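Side-chain contacts in oligopeptide ABC transporter OppAIV (Borrelia burgdorferi B31, PDB 4GL8), which probably binds oligopeptides outside the membrane, as a solute-binding protein of the family 5 type, and hands them to an ABC transporter for uptake: residues V52-V57 with V178-I183; P40-L43 with L47-D50; S126-M131 with S425-D430. All coordinates share one frame; numbering follows the deposited sequence.

Contact 1 of 3, residues V52-V57 with V178-I183; sequences VGSGIV and VHQTFI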
loop_
_atom_site.group_PDB
_atom_site.type_symbol
_atom_site.label_atom_id
_atom_site.label_comp_id
_atom_site.label_asym_id
_atom_site.label_seq_id
_atom_site.Cartn_x
_atom_site.Cartn_y
_atom_site.Cartn_z
ATOM N N VAL A 52 -5.984 2.107 -3.634
ATOM C CA VAL A 52 -7.315 2.539 -3.994
ATOM C C VAL A 52 -8.366 1.567 -3.462
ATOM O O VAL A 52 -9.284 1.952 -2.727
ATOM C CB VAL A 52 -7.468 2.737 -5.506
ATOM C CG1 VAL A 52 -8.854 3.286 -5.798
ATOM C CG2 VAL A 52 -6.413 3.708 -5.994
ATOM N N GLY A 53 -8.223 0.307 -3.801
ATOM C CA GLY A 53 -9.071 -0.704 -3.195
ATOM C C GLY A 53 -9.033 -0.654 -1.668
ATOM O O GLY A 53 -10.071 -0.770 -1.010
ATOM N N SER A 54 -7.840 -0.475 -1.104
ATOM C CA SER A 54 -7.688 -0.468 0.348
ATOM C C SER A 54 -8.441 0.678 1.021
ATOM O O SER A 54 -9.059 0.479 2.066
ATOM C CB SER A 54 -6.220 -0.358 0.749
ATOM O OG SER A 54 -6.130 -0.499 2.140
ATOM N N GLY A 55 -8.367 1.865 0.426
ATOM C CA GLY A 55 -8.984 3.038 0.992
ATOM C C GLY A 55 -10.501 2.968 0.975
ATOM O O GLY A 55 -11.175 3.464 1.884
ATOM N N ILE A 56 -11.037 2.310 -0.049
ATOM C CA ILE A 56 -12.459 2.095 -0.151
ATOM C C ILE A 56 -12.911 0.976 0.807
ATOM O O ILE A 56 -13.847 1.153 1.592
ATOM C CB ILE A 56 -12.833 1.814 -1.622
ATOM C CG1 ILE A 56 -12.645 3.079 -2.448
ATOM C CG2 ILE A 56 -14.268 1.325 -1.745
ATOM C CD1 ILE A 56 -12.536 2.824 -3.920
ATOM N N VAL A 57 -12.261 -0.172 0.736
ATOM C CA VAL A 57 -12.679 -1.333 1.508
ATOM C C VAL A 57 -12.622 -1.067 3.006
ATOM O O VAL A 57 -13.414 -1.608 3.760
ATOM C CB VAL A 57 -11.812 -2.571 1.166
ATOM C CG1 VAL A 57 -11.041 -3.109 2.357
ATOM C CG2 VAL A 57 -12.648 -3.658 0.595
ATOM N N VAL A 178 -4.807 -4.158 10.870
ATOM C CA VAL A 178 -5.596 -3.130 10.242
ATOM C C VAL A 178 -5.504 -3.264 8.724
ATOM O O VAL A 178 -6.386 -2.834 8.026
ATOM C CB VAL A 178 -5.132 -1.724 10.731
ATOM C CG1 VAL A 178 -5.899 -0.603 10.047
ATOM C CG2 VAL A 178 -5.318 -1.645 12.236
ATOM N N HIS A 179 -4.435 -3.870 8.210
ATOM C CA HIS A 179 -4.265 -4.100 6.799
ATOM C C HIS A 179 -5.335 -5.069 6.258
ATOM O O HIS A 179 -5.705 -6.028 6.916
ATOM C CB HIS A 179 -2.882 -4.663 6.559
ATOM C CG HIS A 179 -2.522 -4.790 5.112
ATOM N ND1 HIS A 179 -2.392 -6.009 4.480
ATOM C CD2 HIS A 179 -2.242 -3.854 4.180
ATOM C CE1 HIS A 179 -2.060 -5.819 3.217
ATOM N NE2 HIS A 179 -1.957 -4.518 3.012
ATOM N N GLN A 180 -5.799 -4.794 5.037
ATOM C CA GLN A 180 -6.971 -5.446 4.465
ATOM C C GLN A 180 -6.845 -6.940 4.342
ATOM O O GLN A 180 -7.807 -7.617 4.519
ATOM C CB GLN A 180 -7.361 -4.817 3.124
ATOM C CG GLN A 180 -6.470 -5.162 1.930
ATOM C CD GLN A 180 -5.243 -4.276 1.778
ATOM O OE1 GLN A 180 -5.036 -3.307 2.512
ATOM N NE2 GLN A 180 -4.432 -4.604 0.803
ATOM N N THR A 181 -5.657 -7.445 4.055
ATOM C CA THR A 181 -5.388 -8.887 4.005
ATOM C C THR A 181 -5.834 -9.606 5.281
ATOM O O THR A 181 -6.236 -10.801 5.232
ATOM C CB THR A 181 -3.867 -9.115 3.842
ATOM O OG1 THR A 181 -3.427 -8.468 2.653
ATOM C CG2 THR A 181 -3.541 -10.538 3.715
ATOM N N PHE A 182 -5.765 -8.893 6.407
ATOM C CA PHE A 182 -6.160 -9.430 7.691
ATOM C C PHE A 182 -7.614 -9.148 8.081
ATOM O O PHE A 182 -8.084 -9.620 9.118
ATOM C CB PHE A 182 -5.251 -8.899 8.792
ATOM C CG PHE A 182 -3.882 -9.498 8.810
ATOM C CD1 PHE A 182 -3.617 -10.628 9.560
ATOM C CD2 PHE A 182 -2.852 -8.889 8.162
ATOM C CE1 PHE A 182 -2.352 -11.137 9.651
ATOM C CE2 PHE A 182 -1.580 -9.406 8.208
ATOM C CZ PHE A 182 -1.317 -10.534 8.961
ATOM N N ILE A 183 -8.342 -8.420 7.254
ATOM C CA ILE A 183 -9.712 -8.043 7.599
ATOM C C ILE A 183 -10.639 -9.207 7.269
ATOM O O ILE A 183 -10.588 -9.725 6.166
ATOM C CB ILE A 183 -10.152 -6.740 6.886
ATOM C CG1 ILE A 183 -9.245 -5.603 7.348
ATOM C CG2 ILE A 183 -11.606 -6.429 7.200
ATOM C CD1 ILE A 183 -9.485 -4.268 6.674
#
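S54 and V57 of the short helix 51-57 turn one flank toward Q180, which opens the 3-10 turn 180-182 in a loop of the periplasmic binding-protein fold. The two residues meet different parts of the glutamine. V57 lies across the base of that side chain at about a right angle, its CG1 methyl 4.1 Å from Q180 CB. S54, one helical turn back, meets the amide end: S54 OG lies 3.0 Å from Q180 OE1.

The glutamine reaches the serine through two of its torsions. The first (75°) tucks CG between the backbone N and the carbonyl carbon, and the chain then bends at chi2 (-86°), bringing OE1 to S54. The NE2 end donates to I48 O, a bond that fixes which way the amide faces and points OE1 at S54. The turn itself is tied by I183 N to Q180 O and by F182 N to H179 O. Both H179 and Q180 pack on a modified side chain of the bound peptide, so this loop supplies the contact with ligand-facing residues. Q180 OE1 also sits over one face of the imidazole of H179, 3.1 Å above the ring plane and displaced toward its rim.

Contact 2 of 3, residues P40-L43 with L47-D50; sequences PATL and LIND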
loop_
_atom_site.group_PDB
_atom_site.type_symbol
_atom_site.label_atom_id
_atom_site.label_comp_id
_atom_site.label_asym_id
_atom_site.label_seq_id
_atom_site.Cartn_x
_atom_site.Cartn_y
_atom_site.Cartn_z
ATOM N N PRO A 40 -10.835 1.104 -8.736
ATOM C CA PRO A 40 -10.282 -0.066 -8.058
ATOM C C PRO A 40 -10.404 -1.304 -8.934
ATOM O O PRO A 40 -11.294 -1.373 -9.785
ATOM C CB PRO A 40 -11.164 -0.213 -6.817
ATOM C CG PRO A 40 -12.469 0.339 -7.243
ATOM C CD PRO A 40 -12.103 1.529 -8.118
ATOM N N ALA A 41 -9.504 -2.254 -8.702
ATOM C CA ALA A 41 -9.414 -3.510 -9.465
ATOM C C ALA A 41 -10.243 -4.579 -8.801
ATOM O O ALA A 41 -10.650 -5.509 -9.445
ATOM C CB ALA A 41 -7.961 -3.985 -9.547
ATOM N N THR A 42 -10.475 -4.456 -7.505
ATOM C CA THR A 42 -11.229 -5.437 -6.755
ATOM C C THR A 42 -11.622 -4.789 -5.442
ATOM O O THR A 42 -10.860 -4.010 -4.879
ATOM C CB THR A 42 -10.405 -6.750 -6.493
ATOM O OG1 THR A 42 -10.978 -7.490 -5.411
ATOM C CG2 THR A 42 -8.964 -6.453 -6.089
ATOM N N LEU A 43 -12.814 -5.104 -4.960
ATOM C CA LEU A 43 -13.242 -4.700 -3.637
ATOM C C LEU A 43 -13.211 -5.861 -2.611
ATOM O O LEU A 43 -13.783 -5.750 -1.520
ATOM C CB LEU A 43 -14.611 -4.015 -3.723
ATOM C CG LEU A 43 -14.470 -2.713 -4.556
ATOM C CD1 LEU A 43 -15.809 -2.013 -4.713
ATOM C CD2 LEU A 43 -13.438 -1.751 -3.979
ATOM N N LEU A 47 -7.971 -9.988 -1.756
ATOM C CA LEU A 47 -7.302 -9.911 -3.053
ATOM C C LEU A 47 -6.716 -8.522 -3.310
ATOM O O LEU A 47 -5.922 -8.368 -4.198
ATOM C CB LEU A 47 -8.271 -10.257 -4.192
ATOM C CG LEU A 47 -9.013 -11.595 -4.122
ATOM C CD1 LEU A 47 -9.996 -11.749 -5.279
ATOM C CD2 LEU A 47 -8.061 -12.788 -4.123
ATOM N N ILE A 48 -7.126 -7.504 -2.573
ATOM C CA ILE A 48 -6.632 -6.131 -2.817
ATOM C C ILE A 48 -5.170 -6.025 -2.457
ATOM O O ILE A 48 -4.787 -6.436 -1.373
ATOM C CB ILE A 48 -7.413 -5.095 -1.966
ATOM C CG1 ILE A 48 -8.805 -4.887 -2.539
ATOM C CG2 ILE A 48 -6.707 -3.748 -1.938
ATOM C CD1 ILE A 48 -9.785 -4.381 -1.513
ATOM N N ASN A 49 -4.365 -5.438 -3.335
ATOM C CA ASN A 49 -2.961 -5.196 -3.022
ATOM C C ASN A 49 -2.544 -3.773 -3.295
ATOM O O ASN A 49 -1.356 -3.494 -3.423
ATOM C CB ASN A 49 -2.061 -6.154 -3.796
ATOM C CG ASN A 49 -2.276 -6.077 -5.301
ATOM O OD1 ASN A 49 -2.796 -5.076 -5.833
ATOM N ND2 ASN A 49 -1.900 -7.162 -6.000
ATOM N N ASP A 50 -3.521 -2.877 -3.325
ATOM C CA ASP A 50 -3.352 -1.521 -3.878
ATOM C C ASP A 50 -4.073 -0.508 -3.002
ATOM O O ASP A 50 -5.030 -0.873 -2.328
ATOM C CB ASP A 50 -3.881 -1.470 -5.308
ATOM C CG ASP A 50 -5.369 -1.409 -5.360
ATOM O OD1 ASP A 50 -6.014 -2.474 -5.307
ATOM O OD2 ASP A 50 -5.894 -0.292 -5.463
HETATM O O HOH W 1 -8.584 -2.563 -5.878
#
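Water 1 is gripped between T42 and D50: it donates to D50 OD1 at 2.6 Å and accepts from T42 N at 3.1 Å. No direct hydrogen bond joins the two chain segments, and this single molecule ties a backbone amide of one to a carboxylate of the other. The carboxylate divides its work. While OD1 holds the water, OD2 caps helix 51-57 through G53 N, with a weak bond from V52 N, and also accepts from the indole NE1 of W408.

Farther along, the contact turns apolar. Both segments belong to the loop that leads from strand 31-35 into that helix, so the chain doubles back on itself within a few residues, and the T42 and I48 side chains cross at a slant. The methyl T42 CG2 rests against I48 CG1 at 3.9 Å, and the same CG1 approaches T42 O at 3.2 Å. With CG1 anti to its own carbonyl carbon (chi1 -74°), the isoleucine places CD1 over the face of the L43 carbonyl, 3.9 Å from L43 C.

On the other branch of the threonine, OG1 accepts from D44 N in an ST turn, and OG1 also lies 4.1 Å from L47 CB; the threonine and leucine side chains stand at about a right angle. N49, next to I48, makes backbone hydrogen bonds to the bound peptide, and its side-chain ND2 donates to S127 OG.

Contact 3 of 3, residues S126-M131 with S425-D430; sequences SSFVNM and SGWSGD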
loop_
_atom_site.group_PDB
_atom_site.type_symbol
_atom_site.label_atom_id
_atom_site.label_comp_id
_atom_site.label_asym_id
_atom_site.label_seq_id
_atom_site.Cartn_x
_atom_site.Cartn_y
_atom_site.Cartn_z
ATOM N N SER A 126 -4.736 -15.128 -3.635
ATOM C CA SER A 126 -4.391 -13.849 -3.003
ATOM C C SER A 126 -2.902 -13.578 -3.193
ATOM O O SER A 126 -2.077 -14.389 -2.788
ATOM C CB SER A 126 -4.715 -13.849 -1.508
ATOM O OG SER A 126 -4.157 -12.660 -0.896
ATOM N N SER A 127 -2.564 -12.430 -3.783
ATOM C CA SER A 127 -1.165 -12.099 -4.028
ATOM C C SER A 127 -0.442 -11.631 -2.738
ATOM O O SER A 127 0.770 -11.399 -2.758
ATOM C CB SER A 127 -1.073 -11.008 -5.100
ATOM O OG SER A 127 -1.515 -9.759 -4.560
ATOM N N PHE A 128 -1.184 -11.482 -1.639
ATOM C CA PHE A 128 -0.633 -11.004 -0.346
ATOM C C PHE A 128 -0.528 -12.085 0.692
ATOM O O PHE A 128 -0.086 -11.843 1.821
ATOM C CB PHE A 128 -1.487 -9.851 0.240
ATOM C CG PHE A 128 -0.765 -8.524 0.302
ATOM C CD1 PHE A 128 0.483 -8.413 0.949
ATOM C CD2 PHE A 128 -1.332 -7.377 -0.243
ATOM C CE1 PHE A 128 1.146 -7.187 1.012
ATOM C CE2 PHE A 128 -0.675 -6.162 -0.180
ATOM C CZ PHE A 128 0.556 -6.061 0.453
ATOM N N VAL A 129 -0.912 -13.293 0.311
ATOM C CA VAL A 129 -0.896 -14.433 1.219
ATOM C C VAL A 129 0.436 -14.605 1.984
ATOM O O VAL A 129 0.442 -15.127 3.102
ATOM C CB VAL A 129 -1.266 -15.729 0.459
ATOM C CG1 VAL A 129 -0.104 -16.228 -0.413
ATOM C CG2 VAL A 129 -1.723 -16.796 1.442
ATOM N N ASN A 130 1.552 -14.188 1.400
ATOM C CA ASN A 130 2.853 -14.299 2.109
ATOM C C ASN A 130 2.948 -13.525 3.410
ATOM O O ASN A 130 3.642 -13.929 4.336
ATOM C CB ASN A 130 4.015 -13.915 1.206
ATOM C CG ASN A 130 4.397 -15.040 0.295
ATOM O OD1 ASN A 130 3.891 -16.161 0.436
ATOM N ND2 ASN A 130 5.306 -14.783 -0.609
ATOM N N MET A 131 2.215 -12.428 3.491
ATOM C CA MET A 131 2.119 -11.676 4.735
ATOM C C MET A 131 1.493 -12.514 5.878
ATOM O O MET A 131 1.995 -12.509 7.005
ATOM C CB MET A 131 1.330 -10.415 4.485
ATOM C CG MET A 131 1.138 -9.573 5.730
ATOM S SD MET A 131 0.550 -7.934 5.301
ATOM C CE MET A 131 1.984 -7.327 4.460
ATOM N N SER A 425 7.046 2.748 -9.781
ATOM C CA SER A 425 6.675 1.832 -8.726
ATOM C C SER A 425 6.684 2.579 -7.401
ATOM O O SER A 425 6.530 3.791 -7.377
ATOM C CB SER A 425 7.655 0.641 -8.793
ATOM O OG SER A 425 7.314 -0.389 -7.920
ATOM N N GLY A 426 6.926 1.881 -6.302
ATOM C CA GLY A 426 6.782 2.463 -4.984
ATOM C C GLY A 426 5.819 1.647 -4.147
ATOM O O GLY A 426 5.156 0.732 -4.653
ATOM N N TRP A 427 5.727 2.017 -2.872
ATOM C CA TRP A 427 5.102 1.179 -1.898
ATOM C C TRP A 427 4.594 2.048 -0.803
ATOM O O TRP A 427 5.268 2.945 -0.359
ATOM C CB TRP A 427 6.116 0.203 -1.330
ATOM C CG TRP A 427 5.549 -0.898 -0.513
ATOM C CD1 TRP A 427 5.728 -1.101 0.833
ATOM C CD2 TRP A 427 4.731 -1.979 -0.975
ATOM N NE1 TRP A 427 5.069 -2.233 1.233
ATOM C CE2 TRP A 427 4.459 -2.799 0.136
ATOM C CE3 TRP A 427 4.228 -2.342 -2.226
ATOM C CZ2 TRP A 427 3.697 -3.974 0.035
ATOM C CZ3 TRP A 427 3.449 -3.496 -2.332
ATOM C CH2 TRP A 427 3.194 -4.296 -1.211
ATOM N N SER A 428 3.381 1.772 -0.393
ATOM C CA SER A 428 2.813 2.392 0.765
ATOM C C SER A 428 2.838 1.348 1.874
ATOM O O SER A 428 2.361 0.217 1.686
ATOM C CB SER A 428 1.397 2.895 0.435
ATOM O OG SER A 428 0.521 2.640 1.500
ATOM N N GLY A 429 3.435 1.720 3.004
ATOM C CA GLY A 429 3.562 0.873 4.186
ATOM C C GLY A 429 2.235 0.325 4.671
ATOM O O GLY A 429 1.226 1.041 4.728
ATOM N N ASP A 430 2.234 -0.963 4.974
ATOM C CA ASP A 430 1.048 -1.659 5.416
ATOM C C ASP A 430 1.008 -1.732 6.932
ATOM O O ASP A 430 -0.004 -2.119 7.474
ATOM C CB ASP A 430 1.035 -3.073 4.826
ATOM C CG ASP A 430 0.984 -3.076 3.282
ATOM O OD1 ASP A 430 0.256 -2.233 2.689
ATOM O OD2 ASP A 430 1.669 -3.939 2.679
#
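The rings of F128 and W427 meet rim to rim, neither lying over the face of the other, with the phenyl and indole six-membered ring centroids 6.0 Å apart and their planes at 50°. The closest approach is F128 CZ to W427 CH2, 3.6 Å. Each ring has a further aromatic neighbour in an edge-to-face pair: H179 for the phenylalanine, F437 for the indole. D430 points back at the same CZ end of the phenyl, with OD2 3.3 Å from F128 CZ and the carboxylate plane turned 75° from the ring; M131 CE adds a methyl 3.8 Å from the same oxygen.

F128 is set in place by a turn ahead of helix 129-135, where S126 OG caps F128 N at 3.3 Å. W427 and D430 lie at the end of strand 422-428 and just beyond it, so the contact bridges two parts of the chain that flank the ligand cleft of the binding-protein fold. The bound peptide packs on F128 and W427. D430 OD1 accepts a hydrogen bond from the peptide backbone, consistent with the aspartate that binds the peptide's amino terminus in OppA proteins, whereas OD2 faces carbon atoms that would probably compete little for polar partners.

The three contacts lie near the centre of the molecule, their own centres within about 11 Å of it: the centres of contacts 1 and 2 lie about 8 Å apart, and that of contact 3 lies about 11 Å from each of them. Along the sequence, contact 2 closes before the others open. The segments of contacts 1 and 3 then alternate, 52-57, 126-131, 178-183 and 425-430. Contact 2 leads directly into helix 51-57 of contact 1, while contact 3 joins the approach to helix 129-135 to strand 422-428, which lies much later in the chain. Each contact contributes residues that touch the bound peptide, so chain segments distant in sequence together build one ligand cleft.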